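Long-range contact in phage terminase large subunit (Thermus phage P7426, PDB 7KS4), which probably acts as the ATP-driven motor that pumps viral DNA into empty capsids and as the nuclease that cuts the genome, this chain being its N-terminal ATPase domain: residues T147-I152 against L172-W178. Numbering follows the deposited sequence.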
ATOM      1  N   THR A 147       4.406  13.572 -11.134  1.00 70.19           N
ATOM      2  CA  THR A 147       2.945  13.624 -11.087  1.00 64.06           C
ATOM      3  C   THR A 147       2.402  12.220 -10.872  1.00 59.06           C
ATOM      4  O   THR A 147       2.280  11.437 -11.820  1.00 59.73           O
ATOM      5  CB  THR A 147       2.376  14.230 -12.364  1.00 70.34           C
ATOM      6  OG1 THR A 147       3.025  13.653 -13.504  1.00 75.17           O
ATOM      7  CG2 THR A 147       2.552  15.741 -12.368  1.00 72.02           C
ATOM      8  N   LEU A 148       2.041  11.916  -9.628  1.00 52.06           N
ATOM      9  CA  LEU A 148       1.583  10.592  -9.230  1.00 49.75           C
ATOM     10  C   LEU A 148       0.065  10.525  -9.188  1.00 49.71           C
ATOM     11  O   LEU A 148      -0.599  11.423  -8.665  1.00 47.62           O
ATOM     12  CB  LEU A 148       2.132  10.220  -7.852  1.00 45.66           C
ATOM     13  CG  LEU A 148       3.636   9.980  -7.754  1.00 46.25           C
ATOM     14  CD1 LEU A 148       4.001   9.633  -6.335  1.00 42.43           C
ATOM     15  CD2 LEU A 148       4.093   8.878  -8.697  1.00 49.90           C
ATOM     16  N   ASP A 149      -0.477   9.442  -9.730  1.00 34.88           N
ATOM     17  CA  ASP A 149      -1.878   9.124  -9.537  1.00 35.95           C
ATOM     18  C   ASP A 149      -2.119   8.301  -8.282  1.00 34.04           C
ATOM     19  O   ASP A 149      -3.242   8.292  -7.765  1.00 33.32           O
ATOM     20  CB  ASP A 149      -2.406   8.375 -10.755  1.00 38.57           C
ATOM     21  CG  ASP A 149      -2.194   9.151 -12.021  1.00 41.98           C
ATOM     22  OD1 ASP A 149      -2.921  10.147 -12.204  1.00 44.68           O
ATOM     23  OD2 ASP A 149      -1.279   8.801 -12.799  1.00 42.30           O
ATOM     24  N   PHE A 150      -1.100   7.606  -7.786  1.00 30.50           N
ATOM     25  CA  PHE A 150      -1.265   6.828  -6.569  1.00 29.69           C
ATOM     26  C   PHE A 150       0.099   6.605  -5.938  1.00 29.76           C
ATOM     27  O   PHE A 150       1.131   6.637  -6.611  1.00 29.34           O
ATOM     28  CB  PHE A 150      -1.969   5.489  -6.838  1.00 30.22           C
ATOM     29  CG  PHE A 150      -1.174   4.527  -7.691  1.00 31.37           C
ATOM     30  CD1 PHE A 150      -0.471   3.477  -7.105  1.00 31.60           C
ATOM     31  CD2 PHE A 150      -1.151   4.651  -9.072  1.00 33.39           C
ATOM     32  CE1 PHE A 150       0.253   2.575  -7.878  1.00 32.72           C
ATOM     33  CE2 PHE A 150      -0.430   3.737  -9.860  1.00 34.92           C
ATOM     34  CZ  PHE A 150       0.272   2.703  -9.255  1.00 34.07           C
ATOM     35  N   VAL A 151       0.087   6.364  -4.631  1.00 28.54           N
ATOM     36  CA  VAL A 151       1.318   6.083  -3.904  1.00 30.13           C
ATOM     37  C   VAL A 151       0.996   5.118  -2.781  1.00 28.29           C
ATOM     38  O   VAL A 151      -0.079   5.180  -2.177  1.00 26.43           O
ATOM     39  CB  VAL A 151       1.976   7.368  -3.359  1.00 32.79           C
ATOM     40  CG1 VAL A 151       1.064   8.059  -2.351  1.00 32.06           C
ATOM     41  CG2 VAL A 151       3.317   7.049  -2.734  1.00 34.31           C
ATOM     42  N   ILE A 152       1.930   4.206  -2.524  1.00 28.05           N
ATOM     43  CA  ILE A 152       1.867   3.298  -1.388  1.00 29.55           C
ATOM     44  C   ILE A 152       3.047   3.605  -0.485  1.00 30.00           C
ATOM     45  O   ILE A 152       4.195   3.632  -0.948  1.00 31.57           O
ATOM     46  CB  ILE A 152       1.899   1.826  -1.841  1.00 29.72           C
ATOM     47  CG1 ILE A 152       0.708   1.533  -2.753  1.00 29.71           C
ATOM     48  CG2 ILE A 152       1.914   0.897  -0.624  1.00 29.87           C
ATOM     49  CD1 ILE A 152       0.963   0.405  -3.751  1.00 30.40           C
ATOM     50  N   LEU A 172       0.789  14.339  -5.365  1.00 48.70           N
ATOM     51  CA  LEU A 172      -0.503  13.660  -5.366  1.00 41.10           C
ATOM     52  C   LEU A 172      -1.648  14.640  -5.559  1.00 46.40           C
ATOM     53  O   LEU A 172      -2.537  14.417  -6.385  1.00 41.13           O
ATOM     54  CB  LEU A 172      -0.707  12.912  -4.055  1.00 36.31           C
ATOM     55  CG  LEU A 172      -0.352  11.446  -3.902  1.00 33.55           C
ATOM     56  CD1 LEU A 172      -0.965  11.023  -2.578  1.00 31.45           C
ATOM     57  CD2 LEU A 172      -0.846  10.573  -5.046  1.00 31.58           C
ATOM     58  N   SER A 173      -1.669  15.716  -4.770  1.00 63.50           N
ATOM     59  CA  SER A 173      -2.790  16.647  -4.820  1.00 72.37           C
ATOM     60  C   SER A 173      -2.999  17.206  -6.222  1.00 74.84           C
ATOM     61  O   SER A 173      -4.116  17.605  -6.569  1.00 77.48           O
ATOM     62  CB  SER A 173      -2.563  17.780  -3.824  1.00 77.40           C
ATOM     63  OG  SER A 173      -2.252  17.256  -2.547  1.00 76.86           O
ATOM     64  N   VAL A 174      -1.944  17.234  -7.038  1.00 74.21           N
ATOM     65  CA  VAL A 174      -2.053  17.736  -8.407  1.00 74.88           C
ATOM     66  C   VAL A 174      -3.117  16.963  -9.176  1.00 70.21           C
ATOM     67  O   VAL A 174      -4.123  17.529  -9.622  1.00 73.33           O
ATOM     68  CB  VAL A 174      -0.692  17.650  -9.115  1.00 77.13           C
ATOM     69  CG1 VAL A 174      -0.817  18.010 -10.591  1.00 79.56           C
ATOM     70  CG2 VAL A 174       0.290  18.555  -8.436  1.00 79.97           C
ATOM     71  N   ARG A 175      -2.886  15.668  -9.379  1.00 60.56           N
ATOM     72  CA  ARG A 175      -3.819  14.816 -10.097  1.00 55.95           C
ATOM     73  C   ARG A 175      -4.894  14.236  -9.194  1.00 50.12           C
ATOM     74  O   ARG A 175      -5.585  13.299  -9.600  1.00 47.78           O
ATOM     75  CB  ARG A 175      -3.066  13.682 -10.797  1.00 57.04           C
ATOM     76  CG  ARG A 175      -2.763  13.961 -12.259  1.00 62.57           C
ATOM     77  CD  ARG A 175      -1.529  13.213 -12.717  1.00 64.37           C
ATOM     78  NE  ARG A 175      -1.744  12.527 -13.985  1.00 67.80           N
ATOM     79  CZ  ARG A 175      -0.891  11.657 -14.519  1.00 70.13           C
ATOM     80  NH1 ARG A 175       0.239  11.355 -13.891  1.00 70.37           N
ATOM     81  NH2 ARG A 175      -1.168  11.082 -15.681  1.00 71.85           N
ATOM     82  N   ASP A 176      -5.056  14.779  -7.990  1.00 48.07           N
ATOM     83  CA  ASP A 176      -6.001  14.244  -7.019  1.00 47.08           C
ATOM     84  C   ASP A 176      -5.796  12.740  -6.863  1.00 40.95           C
ATOM     85  O   ASP A 176      -6.739  11.943  -6.899  1.00 40.34           O
ATOM     86  CB  ASP A 176      -7.439  14.568  -7.419  1.00 52.62           C
ATOM     87  CG  ASP A 176      -8.407  14.432  -6.262  1.00 56.29           C
ATOM     88  OD1 ASP A 176      -9.553  13.991  -6.495  1.00 58.45           O
ATOM     89  OD2 ASP A 176      -8.022  14.769  -5.122  1.00 57.57           O
ATOM     90  N   GLY A 177      -4.531  12.351  -6.716  1.00 33.98           N
ATOM     91  CA  GLY A 177      -4.194  10.950  -6.566  1.00 31.17           C
ATOM     92  C   GLY A 177      -4.451  10.442  -5.162  1.00 29.86           C
ATOM     93  O   GLY A 177      -4.658  11.208  -4.215  1.00 30.87           O
ATOM     94  N   TRP A 178      -4.441   9.120  -5.030  1.00 28.65           N
ATOM     95  CA  TRP A 178      -4.743   8.483  -3.761  1.00 28.57           C
ATOM     96  C   TRP A 178      -3.484   7.914  -3.129  1.00 27.61           C
ATOM     97  O   TRP A 178      -2.468   7.683  -3.786  1.00 26.50           O
ATOM     98  CB  TRP A 178      -5.804   7.385  -3.910  1.00 27.17           C
ATOM     99  CG  TRP A 178      -5.525   6.234  -4.862  1.00 27.21           C
ATOM    100  CD1 TRP A 178      -6.065   6.063  -6.109  1.00 28.57           C
ATOM    101  CD2 TRP A 178      -4.703   5.080  -4.622  1.00 27.40           C
ATOM    102  NE1 TRP A 178      -5.630   4.882  -6.656  1.00 29.56           N
ATOM    103  CE2 TRP A 178      -4.793   4.259  -5.766  1.00 28.92           C
ATOM    104  CE3 TRP A 178      -3.896   4.663  -3.554  1.00 27.10           C
ATOM    105  CZ2 TRP A 178      -4.092   3.065  -5.883  1.00 28.34           C
ATOM    106  CZ3 TRP A 178      -3.211   3.475  -3.667  1.00 28.28           C
ATOM    107  CH2 TRP A 178      -3.316   2.681  -4.823  1.00 28.49           C
TER
HETATM  108  O   HOH W   1      -5.111  10.759 -10.662  1.00 41.97           O
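The start of strand 150-153, which carries the predicted Walker B motif, pairs in parallel with the head of strand 178-183, Phe150 lying beside Trp178. Trp178 N donates to Asp149 O (3.1 Å) and Val151 N to Trp178 O (3.0 Å). CG of each aromatic residue is set between its own backbone N and carbonyl carbon (chi1 66° and 58°), which runs Phe150 and Trp178 side by side on one face of the sheet. Phe150 CB sits over the centre of the indole six-membered ring, a CH-pi contact 3.4 Å from its centroid, while the two aromatic rings, 28° from parallel, are so far offset that little of one lies over the other. Trp178 NE1 is tied to Glu59 of the P-loop helix 48-62, which also packs on Phe150. Helix 161-175 makes the beta-alpha-beta crossover between these neighbouring strands of the ASCE ATPase core and ends in a Schellman motif, Gly177 N returning to Leu172 O, with Asp176 at positive phi. On the helix side of the sheet Leu172 CD1 meets Val151 CG1 at 3.6 Å. At the outer end, Arg175 NH1 bonds weakly to Thr147 O at the guanidinium edge, and Asp149 OD2 lies over one guanidinium face, 3.2 Å from NH1, a purely electrostatic salt bridge. That oxygen also accepts a hydrogen bond from Gln67 N of strand 67-72, while a water bridges Asp149 OD1 (2.7 Å) to Arg175 O.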